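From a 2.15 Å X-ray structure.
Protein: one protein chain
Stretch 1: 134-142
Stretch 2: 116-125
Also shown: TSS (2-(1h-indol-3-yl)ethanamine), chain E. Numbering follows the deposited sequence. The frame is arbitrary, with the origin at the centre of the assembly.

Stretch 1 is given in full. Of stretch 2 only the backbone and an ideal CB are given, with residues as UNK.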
ATOM      1  N   TYR A 134      -7.967   9.415  -2.163  1.00 51.50           N
ATOM      2  CA  TYR A 134      -7.315   8.532  -3.108  1.00 43.15           C
ATOM      3  C   TYR A 134      -5.822   8.617  -2.900  1.00 38.78           C
ATOM      4  O   TYR A 134      -5.293   9.649  -2.466  1.00 36.33           O
ATOM      5  CB  TYR A 134      -7.687   8.857  -4.558  1.00 41.84           C
ATOM      6  CG  TYR A 134      -7.150  10.177  -5.070  1.00 41.52           C
ATOM      7  CD1 TYR A 134      -7.958  11.306  -5.106  1.00 43.58           C
ATOM      8  CD2 TYR A 134      -5.841  10.292  -5.530  1.00 38.62           C
ATOM      9  CE1 TYR A 134      -7.479  12.518  -5.576  1.00 45.04           C
ATOM     10  CE2 TYR A 134      -5.353  11.511  -6.008  1.00 35.93           C
ATOM     11  CZ  TYR A 134      -6.178  12.613  -6.027  1.00 38.84           C
ATOM     12  OH  TYR A 134      -5.712  13.823  -6.507  1.00 39.63           O
ATOM     13  N   LEU A 135      -5.143   7.524  -3.213  1.00 26.60           N
ATOM     14  CA  LEU A 135      -3.716   7.459  -3.007  1.00 31.21           C
ATOM     15  C   LEU A 135      -3.009   6.970  -4.256  1.00 36.84           C
ATOM     16  O   LEU A 135      -3.381   5.944  -4.841  1.00 30.90           O
ATOM     17  CB  LEU A 135      -3.410   6.521  -1.837  1.00 32.58           C
ATOM     18  CG  LEU A 135      -1.940   6.311  -1.483  1.00 31.55           C
ATOM     19  CD1 LEU A 135      -1.420   7.524  -0.749  1.00 26.97           C
ATOM     20  CD2 LEU A 135      -1.783   5.059  -0.625  1.00 35.88           C
ATOM     21  N   TYR A 136      -1.998   7.724  -4.672  1.00 27.04           N
ATOM     22  CA  TYR A 136      -1.021   7.237  -5.636  1.00 35.64           C
ATOM     23  C   TYR A 136       0.298   7.026  -4.899  1.00 37.65           C
ATOM     24  O   TYR A 136       0.826   7.954  -4.281  1.00 38.75           O
ATOM     25  CB  TYR A 136      -0.821   8.249  -6.764  1.00 37.39           C
ATOM     26  CG  TYR A 136      -1.944   8.304  -7.769  1.00 40.83           C
ATOM     27  CD1 TYR A 136      -2.013   7.390  -8.813  1.00 45.34           C
ATOM     28  CD2 TYR A 136      -2.929   9.281  -7.686  1.00 45.99           C
ATOM     29  CE1 TYR A 136      -3.031   7.442  -9.741  1.00 51.72           C
ATOM     30  CE2 TYR A 136      -3.951   9.346  -8.611  1.00 51.14           C
ATOM     31  CZ  TYR A 136      -3.996   8.425  -9.637  1.00 53.35           C
ATOM     32  OH  TYR A 136      -5.014   8.485 -10.554  1.00 48.23           O
ATOM     33  N   ALA A 137       0.834   5.812  -4.954  1.00 34.76           N
ATOM     34  CA  ALA A 137       2.017   5.492  -4.155  1.00 31.25           C
ATOM     35  C   ALA A 137       3.130   4.800  -4.935  1.00 38.29           C
ATOM     36  O   ALA A 137       2.881   3.876  -5.710  1.00 32.28           O
ATOM     37  CB  ALA A 137       1.625   4.642  -2.933  1.00 27.61           C
ATOM     38  N   VAL A 138       4.358   5.262  -4.709  1.00 36.58           N
ATOM     39  CA  VAL A 138       5.548   4.534  -5.129  1.00 34.39           C
ATOM     40  C   VAL A 138       6.058   3.670  -3.970  1.00 39.26           C
ATOM     41  O   VAL A 138       6.173   4.132  -2.826  1.00 32.69           O
ATOM     42  CB  VAL A 138       6.647   5.478  -5.636  1.00 39.97           C
ATOM     43  CG1 VAL A 138       7.938   4.711  -5.878  1.00 36.83           C
ATOM     44  CG2 VAL A 138       6.186   6.173  -6.916  1.00 34.11           C
ATOM     45  N   GLN A 139       6.342   2.410  -4.273  1.00 33.95           N
ATOM     46  CA  GLN A 139       6.701   1.426  -3.255  1.00 32.20           C
ATOM     47  C   GLN A 139       7.990   0.693  -3.630  1.00 33.42           C
ATOM     48  O   GLN A 139       8.245   0.415  -4.802  1.00 37.82           O
ATOM     49  CB  GLN A 139       5.534   0.454  -3.028  1.00 32.16           C
ATOM     50  CG  GLN A 139       4.208   1.185  -2.763  1.00 30.32           C
ATOM     51  CD  GLN A 139       3.025   0.253  -2.559  1.00 31.08           C
ATOM     52  OE1 GLN A 139       2.131   0.536  -1.763  1.00 32.92           O
ATOM     53  NE2 GLN A 139       3.005  -0.854  -3.287  1.00 35.41           N
ATOM     54  N   SER A 140       8.816   0.410  -2.632  1.00 35.39           N
ATOM     55  CA  SER A 140      10.123  -0.181  -2.873  1.00 35.82           C
ATOM     56  C   SER A 140      10.338  -1.367  -1.936  1.00 34.66           C
ATOM     57  O   SER A 140       9.732  -1.445  -0.868  1.00 40.58           O
ATOM     58  CB  SER A 140      11.214   0.867  -2.665  1.00 34.89           C
ATOM     59  OG  SER A 140      12.516   0.313  -2.813  1.00 39.91           O
ATOM     60  N   ARG A 141      11.184  -2.299  -2.352  1.00 40.74           N
ATOM     61  CA  ARG A 141      11.554  -3.422  -1.500  1.00 43.48           C
ATOM     62  C   ARG A 141      12.565  -2.947  -0.463  1.00 44.90           C
ATOM     63  O   ARG A 141      12.763  -3.595   0.564  1.00 50.74           O
ATOM     64  CB  ARG A 141      12.132  -4.569  -2.332  1.00 37.26           C
ATOM     65  CG  ARG A 141      11.104  -5.290  -3.214  1.00 37.68           C
ATOM     66  CD  ARG A 141       9.949  -5.879  -2.401  1.00 36.73           C
ATOM     67  NE  ARG A 141       9.227  -6.913  -3.141  1.00 37.96           N
ATOM     68  CZ  ARG A 141       8.177  -7.583  -2.672  1.00 40.52           C
ATOM     69  NH1 ARG A 141       7.711  -7.324  -1.461  1.00 30.32           N
ATOM     70  NH2 ARG A 141       7.594  -8.522  -3.416  1.00 38.33           N
ATOM     71  N   THR A 142      13.209  -1.815  -0.750  1.00 40.35           N
ATOM     72  CA  THR A 142      14.119  -1.176   0.194  1.00 36.28           C
ATOM     73  C   THR A 142      13.577   0.197   0.598  1.00 41.12           C
ATOM     74  O   THR A 142      12.569   0.662   0.055  1.00 39.86           O
ATOM     75  CB  THR A 142      15.541  -1.044  -0.371  1.00 36.31           C
ATOM     76  OG1 THR A 142      15.482  -0.448  -1.670  1.00 46.34           O
ATOM     77  CG2 THR A 142      16.212  -2.423  -0.481  1.00 38.69           C
ATOM     78  N   UNK A 116       8.113  -4.536 -10.887  1.00 56.80           N
ATOM     79  CA  UNK A 116       9.074  -5.531 -11.343  1.00 56.11           C
ATOM     80  C   UNK A 116       9.215  -6.616 -10.281  1.00 55.68           C
ATOM     81  O   UNK A 116      10.104  -7.468 -10.355  1.00 60.93           O
ATOM     82  CB  UNK A 116      10.428  -4.887 -11.646  1.00 56.11           C
ATOM     83  N   UNK A 117       8.328  -6.565  -9.289  1.00 50.24           N
ATOM     84  CA  UNK A 117       8.228  -7.598  -8.254  1.00 46.29           C
ATOM     85  C   UNK A 117       9.330  -7.554  -7.184  1.00 52.10           C
ATOM     86  O   UNK A 117       9.041  -7.657  -5.985  1.00 50.40           O
ATOM     87  CB  UNK A 117       8.247  -8.973  -8.924  1.00 46.29           C
ATOM     88  N   UNK A 118      10.582  -7.399  -7.607  1.00 53.93           N
ATOM     89  CA  UNK A 118      11.708  -7.503  -6.677  1.00 53.83           C
ATOM     90  C   UNK A 118      12.357  -6.162  -6.320  1.00 52.54           C
ATOM     91  O   UNK A 118      13.349  -6.126  -5.594  1.00 46.06           O
ATOM     92  CB  UNK A 118      12.771  -8.427  -7.275  1.00 53.83           C
ATOM     93  N   UNK A 119      11.794  -5.064  -6.816  1.00 50.76           N
ATOM     94  CA  UNK A 119      12.334  -3.741  -6.510  1.00 41.02           C
ATOM     95  C   UNK A 119      11.269  -2.689  -6.217  1.00 45.32           C
ATOM     96  O   UNK A 119      11.289  -2.061  -5.152  1.00 48.14           O
ATOM     97  CB  UNK A 119      13.201  -3.264  -7.677  1.00 41.02           C
ATOM     98  N   UNK A 120      10.348  -2.497  -7.161  1.00 42.75           N
ATOM     99  CA  UNK A 120       9.394  -1.397  -7.080  1.00 37.55           C
ATOM    100  C   UNK A 120       7.993  -1.795  -7.529  1.00 35.43           C
ATOM    101  O   UNK A 120       7.812  -2.735  -8.299  1.00 43.69           O
ATOM    102  CB  UNK A 120       9.887  -0.221  -7.925  1.00 37.55           C
ATOM    103  N   UNK A 121       7.006  -1.055  -7.047  1.00 39.46           N
ATOM    104  CA  UNK A 121       5.654  -1.139  -7.576  1.00 39.87           C
ATOM    105  C   UNK A 121       5.008   0.234  -7.486  1.00 42.33           C
ATOM    106  O   UNK A 121       5.347   1.031  -6.618  1.00 49.22           O
ATOM    107  CB  UNK A 121       4.828  -2.184  -6.823  1.00 39.87           C
ATOM    108  N   UNK A 122       4.084   0.512  -8.392  1.00 42.01           N
ATOM    109  CA  UNK A 122       3.373   1.781  -8.382  1.00 41.68           C
ATOM    110  C   UNK A 122       1.878   1.491  -8.310  1.00 43.91           C
ATOM    111  O   UNK A 122       1.355   0.681  -9.074  1.00 39.99           O
ATOM    112  CB  UNK A 122       3.715   2.620  -9.615  1.00 41.68           C
ATOM    113  N   UNK A 123       1.193   2.125  -7.368  1.00 34.44           N
ATOM    114  CA  UNK A 123      -0.168   1.715  -7.069  1.00 29.84           C
ATOM    115  C   UNK A 123      -1.127   2.899  -6.970  1.00 41.03           C
ATOM    116  O   UNK A 123      -0.730   4.014  -6.637  1.00 39.75           O
ATOM    117  CB  UNK A 123      -0.193   0.918  -5.763  1.00 29.84           C
ATOM    118  N   UNK A 124      -2.388   2.647  -7.299  1.00 35.72           N
ATOM    119  CA  UNK A 124      -3.464   3.583  -7.022  1.00 27.87           C
ATOM    120  C   UNK A 124      -4.464   2.890  -6.104  1.00 37.04           C
ATOM    121  O   UNK A 124      -4.964   1.806  -6.424  1.00 34.53           O
ATOM    122  CB  UNK A 124      -4.132   4.064  -8.312  1.00 27.87           C
ATOM    123  N   UNK A 125      -4.722   3.499  -4.949  1.00 34.54           N
ATOM    124  CA  UNK A 125      -5.670   2.958  -3.983  1.00 30.60           C
ATOM    125  C   UNK A 125      -6.787   3.949  -3.729  1.00 41.82           C
ATOM    126  O   UNK A 125      -6.535   5.139  -3.543  1.00 44.90           O
ATOM    127  CB  UNK A 125      -4.966   2.603  -2.672  1.00 30.60           C
TER
HETATM  128  N1  TSS E 201      -2.691   0.823   3.971  1.00 34.81           N
HETATM  129  CA  TSS E 201      -3.719   1.548   3.265  1.00 33.03           C
HETATM  130  CB  TSS E 201      -3.326   2.208   1.981  1.00 28.36           C
HETATM  131  CG  TSS E 201      -2.352   1.494   1.099  1.00 22.27           C
HETATM  132  CD1 TSS E 201      -1.039   1.867   0.846  1.00 26.25           C
HETATM  133  NE1 TSS E 201      -0.485   0.984  -0.012  1.00 28.66           N
HETATM  134  CE2 TSS E 201      -1.412   0.012  -0.329  1.00 29.18           C
HETATM  135  CD2 TSS E 201      -2.574   0.306   0.338  1.00 23.34           C
HETATM  136  CZ2 TSS E 201      -1.332  -1.135  -1.166  1.00 31.48           C
HETATM  137  CH2 TSS E 201      -2.443  -1.960  -1.322  1.00 29.68           C
HETATM  138  CZ3 TSS E 201      -3.626  -1.660  -0.644  1.00 33.62           C
HETATM  139  CE3 TSS E 201      -3.701  -0.535   0.185  1.00 23.18           C

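Stretch 1 runs as a strand from Tyr 134 to Ser 140, and stretch 2 lies antiparallel to it from position 120 to 125. In each strand the side chains alternate between the face of Leu 135, Ala 137 and Gln 139 and the face of Tyr 136, Val 138 and Ser 140.

Position 116 precedes the strand, with nothing of stretch 1 near its CB. Many residues would suit. It is Asp 116, whose OD1 accepts from the backbone N of positions 119 and 120, both at 2.9 Å, and so ties the turn together.

Position 117 has phi 76° and psi -46°, an angle pair that often favours glycine. Its CB points away, so stretch 1 constrains the side chain little. Its backbone O, though, faces the guanidinium of Arg 141. The residue is Tyr 117; its O accepts from Arg 141 NE at 2.9 Å and Arg 141 NH2 at 3.1 Å.

Positions 118 and 119 also point away, each CB more than 5 Å from Arg 141 CG. Polar or long residues would fit. They are Ser 118 and Lys 119. Lys 119 O accepts from Arg 141 N at 2.8 Å.

Position 120 faces the side of Ser 140, its CB 3.6 Å from Gln 139 O. A small residue would fit, or a large one whose end turns away. It is Tyr 120, with chi1 p, and its ring leads away from stretch 1.

Position 121 forms a hydrogen-bonded pair with Gln 139. Its CB is 4.2 Å from Gln 139 NE2, a donor. A short acceptor such as Ser, Thr or Asn would suit. It is Ser 121, and Gln 139 NE2 donates to its OG at 2.9 Å.

Position 122 lies beside Val 138, which offers only methyls. Val, Ile, Leu or Thr would suit. It is Val 122, its CG2 4.4 Å from Val 138 CG2.

Position 123 pairs with Ala 137, whose small side chain leaves room. Val or Ile would suit, and Thr also, since Ala 137 O and Gln 139 NE2 are near the CB. It is Val 123, its CG1 3.7 Å from Ala 137 CB and also 3.7 Å from Gln 139 OE1. That same OE1 accepts from the TSS indole NE1 at 3.2 Å.

Position 124 has its CB 3.8 Å from Tyr 136 CE1. An aromatic or flat residue could lie against that ring. It is His 124, with CD2 over one face of the ring, 3.3 Å from Tyr 136 CZ; the planes meet at 51°.

Position 125 pairs with Leu 135 on the side of the bound TSS. An apolar residue suits. It is Val 125, its CB 4.3 Å from Leu 135 CB and its CG2 3.7 Å from TSS CD2.

Stretch 2 116-125: DYSKYSVVHV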
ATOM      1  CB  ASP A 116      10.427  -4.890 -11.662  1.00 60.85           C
ATOM      2  CG  ASP A 116      11.151  -4.400 -10.422  1.00 70.21           C
ATOM      3  OD1 ASP A 116      10.531  -4.364  -9.335  1.00 64.62           O
ATOM      4  OD2 ASP A 116      12.342  -4.040 -10.541  1.00 78.03           O
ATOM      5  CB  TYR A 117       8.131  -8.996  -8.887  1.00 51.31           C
ATOM      6  CG  TYR A 117       6.930  -9.149  -9.798  1.00 62.50           C
ATOM      7  CD1 TYR A 117       5.690  -9.511  -9.288  1.00 60.25           C
ATOM      8  CD2 TYR A 117       7.033  -8.912 -11.169  1.00 64.75           C
ATOM      9  CE1 TYR A 117       4.587  -9.643 -10.113  1.00 61.37           C
ATOM     10  CE2 TYR A 117       5.932  -9.035 -12.004  1.00 60.65           C
ATOM     11  CZ  TYR A 117       4.712  -9.401 -11.468  1.00 60.77           C
ATOM     12  OH  TYR A 117       3.612  -9.528 -12.281  1.00 55.37           O
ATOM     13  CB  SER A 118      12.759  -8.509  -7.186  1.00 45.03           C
ATOM     14  OG  SER A 118      13.361  -8.100  -8.404  1.00 56.81           O
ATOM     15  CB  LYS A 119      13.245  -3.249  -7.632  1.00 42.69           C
ATOM     16  CG  LYS A 119      14.604  -3.913  -7.658  1.00 62.02           C
ATOM     17  CD  LYS A 119      15.476  -3.327  -8.747  1.00 68.81           C
ATOM     18  CE  LYS A 119      16.872  -3.911  -8.691  1.00 78.66           C
ATOM     19  NZ  LYS A 119      16.852  -5.396  -8.806  1.00 85.73           N
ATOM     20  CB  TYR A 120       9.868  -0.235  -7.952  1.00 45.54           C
ATOM     21  CG  TYR A 120       9.583  -0.445  -9.431  1.00 48.82           C
ATOM     22  CD1 TYR A 120       8.410   0.037 -10.017  1.00 49.10           C
ATOM     23  CD2 TYR A 120      10.478  -1.136 -10.236  1.00 44.08           C
ATOM     24  CE1 TYR A 120       8.145  -0.164 -11.371  1.00 44.14           C
ATOM     25  CE2 TYR A 120      10.224  -1.341 -11.589  1.00 48.18           C
ATOM     26  CZ  TYR A 120       9.057  -0.853 -12.151  1.00 51.51           C
ATOM     27  OH  TYR A 120       8.807  -1.056 -13.489  1.00 50.59           O
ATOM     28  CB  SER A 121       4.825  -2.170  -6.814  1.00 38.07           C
ATOM     29  OG  SER A 121       4.708  -1.832  -5.446  1.00 33.26           O
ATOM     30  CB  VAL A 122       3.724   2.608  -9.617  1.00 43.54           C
ATOM     31  CG1 VAL A 122       2.965   3.923  -9.610  1.00 47.50           C
ATOM     32  CG2 VAL A 122       5.235   2.838  -9.665  1.00 33.92           C
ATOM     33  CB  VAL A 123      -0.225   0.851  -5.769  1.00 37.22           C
ATOM     34  CG1 VAL A 123       0.017   1.707  -4.508  1.00 31.87           C
ATOM     35  CG2 VAL A 123      -1.538   0.088  -5.676  1.00 31.72           C
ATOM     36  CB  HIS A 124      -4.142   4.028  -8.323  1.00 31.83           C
ATOM     37  CG  HIS A 124      -5.413   4.794  -8.109  1.00 42.63           C
ATOM     38  ND1 HIS A 124      -6.653   4.200  -8.141  1.00 48.48           N
ATOM     39  CD2 HIS A 124      -5.626   6.108  -7.856  1.00 45.52           C
ATOM     40  CE1 HIS A 124      -7.584   5.117  -7.920  1.00 52.33           C
ATOM     41  NE2 HIS A 124      -6.987   6.279  -7.744  1.00 51.45           N
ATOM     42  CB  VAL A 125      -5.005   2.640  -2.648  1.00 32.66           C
ATOM     43  CG1 VAL A 125      -5.989   1.915  -1.734  1.00 32.03           C
ATOM     44  CG2 VAL A 125      -3.750   1.812  -2.864  1.00 31.47           C
TER
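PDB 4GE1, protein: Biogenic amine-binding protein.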